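Local coordinates for protein beta-glucosidase (Saccharopolyspora erythraea D, PDB 5M6G) that probably hydrolyses terminal, non-reducing beta-D-glucosyl residues, releasing beta-D-glucose, as a two-domain glycoside hydrolase of family 3, at residues Arg37-Arg41 / Asp53-Arg57; Val47-Val51 / Phe378-Glu384. The contacts are given in a common frame with arbitrary orientation. Residue numbers count along the deposited sequence, not the author numbering.

Contact 1: residues Arg37-Arg41 / Asp53-Arg57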
loop_
_atom_site.group_PDB
_atom_site.type_symbol
_atom_site.label_atom_id
_atom_site.label_comp_id
_atom_site.label_asym_id
_atom_site.label_seq_id
_atom_site.Cartn_x
_atom_site.Cartn_y
_atom_site.Cartn_z
ATOM N N ARG A 37 30.829 26.834 -3.979
ATOM C CA ARG A 37 31.389 27.053 -5.308
ATOM C C ARG A 37 31.252 25.886 -6.300
ATOM O O ARG A 37 31.176 26.147 -7.491
ATOM C CB ARG A 37 32.868 27.446 -5.217
ATOM C CG ARG A 37 33.108 28.859 -4.665
ATOM C CD ARG A 37 33.112 29.931 -5.762
ATOM N NE ARG A 37 33.774 29.488 -6.988
ATOM C CZ ARG A 37 33.539 30.001 -8.194
ATOM N NH1 ARG A 37 34.185 29.534 -9.255
ATOM N NH2 ARG A 37 32.653 30.979 -8.340
ATOM N N PRO A 38 31.253 24.621 -5.861
ATOM C CA PRO A 38 30.931 23.556 -6.819
ATOM C C PRO A 38 29.535 23.787 -7.370
ATOM O O PRO A 38 28.617 24.175 -6.642
ATOM C CB PRO A 38 31.022 22.270 -5.986
ATOM C CG PRO A 38 31.950 22.613 -4.892
ATOM C CD PRO A 38 31.646 24.051 -4.557
ATOM N N ALA A 39 29.391 23.592 -8.680
ATOM C CA ALA A 39 28.135 23.938 -9.331
ATOM C C ALA A 39 26.970 23.139 -8.766
ATOM O O ALA A 39 25.827 23.611 -8.791
ATOM C CB ALA A 39 28.248 23.718 -10.837
ATOM N N TYR A 40 27.228 21.931 -8.251
ATOM C CA TYR A 40 26.115 21.155 -7.710
ATOM C C TYR A 40 25.548 21.796 -6.452
ATOM O O TYR A 40 24.412 21.491 -6.070
ATOM C CB TYR A 40 26.538 19.693 -7.466
ATOM C CG TYR A 40 27.343 19.357 -6.207
ATOM C CD1 TYR A 40 28.744 19.371 -6.212
ATOM C CD2 TYR A 40 26.701 18.952 -5.035
ATOM C CE1 TYR A 40 29.477 19.033 -5.061
ATOM C CE2 TYR A 40 27.423 18.615 -3.886
ATOM C CZ TYR A 40 28.802 18.648 -3.905
ATOM O OH TYR A 40 29.492 18.303 -2.764
ATOM N N ARG A 41 26.302 22.699 -5.823
ATOM C CA ARG A 41 25.827 23.461 -4.675
ATOM C C ARG A 41 25.067 24.719 -5.069
ATOM O O ARG A 41 24.598 25.440 -4.185
ATOM C CB ARG A 41 27.008 23.847 -3.771
ATOM C CG ARG A 41 27.624 22.684 -3.016
ATOM C CD ARG A 41 26.637 22.133 -2.002
ATOM N NE ARG A 41 27.184 21.046 -1.191
ATOM C CZ ARG A 41 26.426 20.180 -0.526
ATOM N NH1 ARG A 41 25.104 20.280 -0.592
ATOM N NH2 ARG A 41 26.981 19.215 0.193
ATOM N N ASP A 53 27.699 17.904 -12.419
ATOM C CA ASP A 53 28.836 18.391 -11.645
ATOM C C ASP A 53 29.138 17.473 -10.468
ATOM O O ASP A 53 30.301 17.148 -10.205
ATOM C CB ASP A 53 28.569 19.808 -11.151
ATOM C CG ASP A 53 29.724 20.357 -10.374
ATOM O OD1 ASP A 53 30.738 20.691 -11.016
ATOM O OD2 ASP A 53 29.632 20.422 -9.131
ATOM N N LEU A 54 28.096 17.056 -9.737
ATOM C CA LEU A 54 28.289 16.143 -8.616
ATOM C C LEU A 54 28.910 14.830 -9.077
ATOM O O LEU A 54 29.904 14.370 -8.509
ATOM C CB LEU A 54 26.949 15.890 -7.914
ATOM C CG LEU A 54 26.938 14.941 -6.713
ATOM C CD1 LEU A 54 27.956 15.365 -5.652
ATOM C CD2 LEU A 54 25.520 14.854 -6.117
ATOM N N MET A 55 28.335 14.202 -10.110
ATOM C CA MET A 55 28.889 12.935 -10.567
ATOM C C MET A 55 30.324 13.086 -11.052
ATOM O O MET A 55 31.134 12.171 -10.873
ATOM C CB MET A 55 28.009 12.333 -11.656
ATOM C CG MET A 55 26.698 11.812 -11.086
ATOM S SD MET A 55 25.599 11.078 -12.295
ATOM C CE MET A 55 26.611 9.716 -12.890
ATOM N N ALA A 56 30.665 14.229 -11.648
ATOM C CA ALA A 56 32.051 14.436 -12.071
ATOM C C ALA A 56 33.007 14.355 -10.891
ATOM O O ALA A 56 34.170 13.966 -11.059
ATOM C CB ALA A 56 32.196 15.783 -12.777
ATOM N N ARG A 57 32.531 14.690 -9.689
ATOM C CA ARG A 57 33.350 14.687 -8.480
ATOM C C ARG A 57 33.309 13.368 -7.713
ATOM O O ARG A 57 34.083 13.201 -6.762
ATOM C CB ARG A 57 32.906 15.825 -7.551
ATOM C CG ARG A 57 32.947 17.189 -8.218
ATOM C CD ARG A 57 32.212 18.237 -7.415
ATOM N NE ARG A 57 32.122 19.489 -8.155
ATOM C CZ ARG A 57 33.075 20.415 -8.170
ATOM N NH1 ARG A 57 34.190 20.227 -7.476
ATOM N NH2 ARG A 57 32.913 21.527 -8.875
#
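This is a contact between a terminal loop and a helix, at the periphery of the chain about 36 Å from its centre. The first modelled residues, R37-R41, fold back over the last turns of helix 47-57. The backbones come closest at Y40 and D53, whose CA atoms are 5.5 Å apart. D53 is the polar hub. Its OD2 accepts a hydrogen bond from Y40 N at 3.0 Å. The same carboxylate is held by R57, one helical turn on. R57 NE lies 2.8 Å from D53 OD2 in a salt bridge, and R57 NH2 bonds D53 OD1 at 3.2 Å. The acid is thus fixed within its own helix while it receives the loop. On the loop side, A39-Y40-R41 form a short 3-10 segment, with R41 N bonded to P38 O at 2.9 Å. Helix 47-57 is the first helix of the modelled chain and packs on helix 363-379 of the N-terminal family 3 region, which belongs to the TIM-barrel clan. L54 and M55 both reach L374 of that helix. The loop adds an apolar layer. L54 CD1 sits over one face of the Y40 ring, 3.7 Å from its centroid, in a CH-pi contact. Y40 CE1 meets R57 CD at 3.7 Å. P38 lies over a face of the R57 guanidinium, with P38 CA 3.5 Å from R57 NH2. The phenol end of Y40 points past the helix, and its OH hydrogen-bonds to L120 O.

Contact 2: residues Val47-Val51 / Phe378-Glu384; sequences VPDRV and FELGLFE
A helix start packs here against the C-terminal end of another helix, which closes with a Schellman motif. V47-V51 opens helix 47-57. F378 and E379 lie in the last turn of helix 363-379, in the TIM-barrel-clan part of the chain. G381 leaves helical angles with phi/psi 78°/15°, and G381 N bonds F378 O at 3.0 Å. The chain then turns through L382 and F383 to E384, whose N bonds G381 O at 3.0 Å. The closest CA atoms are those of V47 and F378, 6.3 Å apart.

F378 (chi1 -77°, chi2 -75°) points its CB toward the 47-51 helix. V47 and V51 are both t. V47 CG1 lies 3.8 Å from F378 CB, and V51 CG2 lies 3.6 Å from F378 CD2. R50 CB sits over a ring face, 3.9 Å from the F378 centroid, as a CH-pi contact. R50 is m, t, p with chi4 near 180°. This carries its guanidinium past the phenyl, with R50 NE 3.4 Å from F378 CE1 and that carbon over a guanidinium face. E384 (chi1 -81°, chi2 65°, chi3 67°) brings its carboxylate to meet it in a two-pronged salt bridge, near the guanidinium plane. The bridge joins segments more than 300 residues apart in sequence. R50 NH2 also donates to Y40 O. F383 (chi1 -74°) turns its ring away from R50 to rest on L54 and P123. Its CB stays 3.6 Å from R50 NH2. In the salt bridge, R50 NH1 reaches E384 OE1 at 3.0 Å, and R50 NH2 reaches E384 OE2 at 2.7 Å.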
loop_
_atom_site.group_PDB
_atom_site.type_symbol
_atom_site.label_atom_id
_atom_site.label_comp_id
_atom_site.label_asym_id
_atom_site.label_seq_id
_atom_site.Cartn_x
_atom_site.Cartn_y
_atom_site.Cartn_z
ATOM N N VAL A 47 18.672 21.154 -12.735
ATOM C CA VAL A 47 18.996 19.882 -12.088
ATOM C C VAL A 47 20.010 19.059 -12.883
ATOM O O VAL A 47 20.997 18.604 -12.288
ATOM C CB VAL A 47 17.708 19.101 -11.781
ATOM C CG1 VAL A 47 18.038 17.653 -11.410
ATOM C CG2 VAL A 47 16.932 19.796 -10.652
ATOM N N PRO A 48 19.837 18.829 -14.193
ATOM C CA PRO A 48 20.830 18.001 -14.905
ATOM C C PRO A 48 22.250 18.551 -14.831
ATOM O O PRO A 48 23.201 17.757 -14.800
ATOM C CB PRO A 48 20.305 17.983 -16.349
ATOM C CG PRO A 48 18.881 18.292 -16.258
ATOM C CD PRO A 48 18.749 19.252 -15.096
ATOM N N ASP A 49 22.423 19.877 -14.791
ATOM C CA ASP A 49 23.766 20.449 -14.638
ATOM C C ASP A 49 24.322 20.205 -13.239
ATOM O O ASP A 49 25.534 20.001 -13.070
ATOM C CB ASP A 49 23.748 21.947 -14.937
ATOM C CG ASP A 49 23.294 22.257 -16.352
ATOM O OD1 ASP A 49 23.405 21.371 -17.227
ATOM O OD2 ASP A 49 22.821 23.388 -16.587
ATOM N N ARG A 50 23.456 20.253 -12.220
ATOM C CA ARG A 50 23.880 19.927 -10.863
ATOM C C ARG A 50 24.269 18.458 -10.752
ATOM O O ARG A 50 25.280 18.123 -10.121
ATOM C CB ARG A 50 22.760 20.260 -9.868
ATOM C CG ARG A 50 22.357 21.741 -9.868
ATOM C CD ARG A 50 21.309 22.051 -8.784
ATOM N NE ARG A 50 21.871 22.015 -7.434
ATOM C CZ ARG A 50 21.151 22.206 -6.329
ATOM N NH1 ARG A 50 19.843 22.436 -6.422
ATOM N NH2 ARG A 50 21.730 22.163 -5.136
ATOM N N VAL A 51 23.469 17.573 -11.349
ATOM C CA VAL A 51 23.796 16.152 -11.387
ATOM C C VAL A 51 25.138 15.922 -12.082
ATOM O O VAL A 51 25.993 15.183 -11.589
ATOM C CB VAL A 51 22.667 15.371 -12.078
ATOM C CG1 VAL A 51 23.114 13.952 -12.349
ATOM C CG2 VAL A 51 21.399 15.395 -11.199
ATOM N N PHE A 378 17.844 15.857 -6.128
ATOM C CA PHE A 378 17.808 17.293 -6.417
ATOM C C PHE A 378 16.381 17.790 -6.603
ATOM O O PHE A 378 16.019 18.864 -6.103
ATOM C CB PHE A 378 18.627 17.620 -7.662
ATOM C CG PHE A 378 20.108 17.642 -7.420
ATOM C CD1 PHE A 378 20.699 18.711 -6.761
ATOM C CD2 PHE A 378 20.906 16.598 -7.861
ATOM C CE1 PHE A 378 22.075 18.731 -6.529
ATOM C CE2 PHE A 378 22.275 16.613 -7.647
ATOM C CZ PHE A 378 22.857 17.685 -6.966
ATOM N N GLU A 379 15.563 17.038 -7.336
ATOM C CA GLU A 379 14.187 17.459 -7.561
ATOM C C GLU A 379 13.425 17.546 -6.250
ATOM O O GLU A 379 12.627 18.464 -6.048
ATOM C CB GLU A 379 13.492 16.499 -8.535
ATOM C CG GLU A 379 14.004 16.630 -9.977
ATOM C CD GLU A 379 13.497 15.528 -10.904
ATOM O OE1 GLU A 379 13.131 14.435 -10.415
ATOM O OE2 GLU A 379 13.487 15.748 -12.133
ATOM N N LEU A 380 13.686 16.619 -5.333
ATOM C CA LEU A 380 13.008 16.643 -4.042
ATOM C C LEU A 380 13.456 17.799 -3.165
ATOM O O LEU A 380 12.883 17.983 -2.090
ATOM C CB LEU A 380 13.236 15.321 -3.306
ATOM C CG LEU A 380 12.325 14.194 -3.786
ATOM C CD1 LEU A 380 12.841 12.856 -3.303
ATOM C CD2 LEU A 380 10.902 14.437 -3.278
ATOM N N GLY A 381 14.460 18.566 -3.591
ATOM C CA GLY A 381 14.929 19.695 -2.819
ATOM C C GLY A 381 15.817 19.333 -1.657
ATOM O O GLY A 381 16.069 20.186 -0.805
ATOM N N LEU A 382 16.336 18.100 -1.621
ATOM C CA LEU A 382 17.085 17.623 -0.460
ATOM C C LEU A 382 18.409 18.351 -0.285
ATOM O O LEU A 382 18.934 18.411 0.835
ATOM C CB LEU A 382 17.335 16.118 -0.579
ATOM C CG LEU A 382 16.076 15.259 -0.418
ATOM C CD1 LEU A 382 16.386 13.780 -0.678
ATOM C CD2 LEU A 382 15.481 15.447 0.971
ATOM N N PHE A 383 18.983 18.879 -1.368
ATOM C CA PHE A 383 20.238 19.608 -1.246
ATOM C C PHE A 383 20.032 21.005 -0.674
ATOM O O PHE A 383 21.002 21.637 -0.245
ATOM C CB PHE A 383 20.943 19.710 -2.608
ATOM C CG PHE A 383 21.578 18.426 -3.079
ATOM C CD1 PHE A 383 20.817 17.432 -3.683
ATOM C CD2 PHE A 383 22.944 18.225 -2.944
ATOM C CE1 PHE A 383 21.408 16.254 -4.135
ATOM C CE2 PHE A 383 23.542 17.052 -3.392
ATOM C CZ PHE A 383 22.780 16.066 -3.985
ATOM N N GLU A 384 18.797 21.500 -0.670
ATOM C CA GLU A 384 18.445 22.794 -0.099
ATOM C C GLU A 384 17.747 22.667 1.249
ATOM O O GLU A 384 18.030 23.449 2.160
ATOM C CB GLU A 384 17.538 23.570 -1.065
ATOM C CG GLU A 384 18.277 24.282 -2.198
ATOM C CD GLU A 384 18.957 23.322 -3.154
ATOM O OE1 GLU A 384 18.263 22.570 -3.873
ATOM O OE2 GLU A 384 20.202 23.312 -3.182
#

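The two contacts lie side by side, with centres about 11 Å apart, and share helix 47-57. Contact 2 uses its start and contact 1 its later turns. Their segments alternate along the chain: 37-41, 47-51, 53-57, then 378-384. R50 ties them together, since its NH2 lies 2.9 Å from Y40 O, a probable hydrogen bond. Packing adds to this: L54 CD2 is 3.7 Å from F383 CZ, and R41 NH1 is 3.8 Å from F383 CD2. Helix 47-57 therefore joins the start of the modelled chain to the C-terminal end of helix 363-379 and the turn that follows it, so residues more than 300 positions apart are brought together at the periphery of the fold.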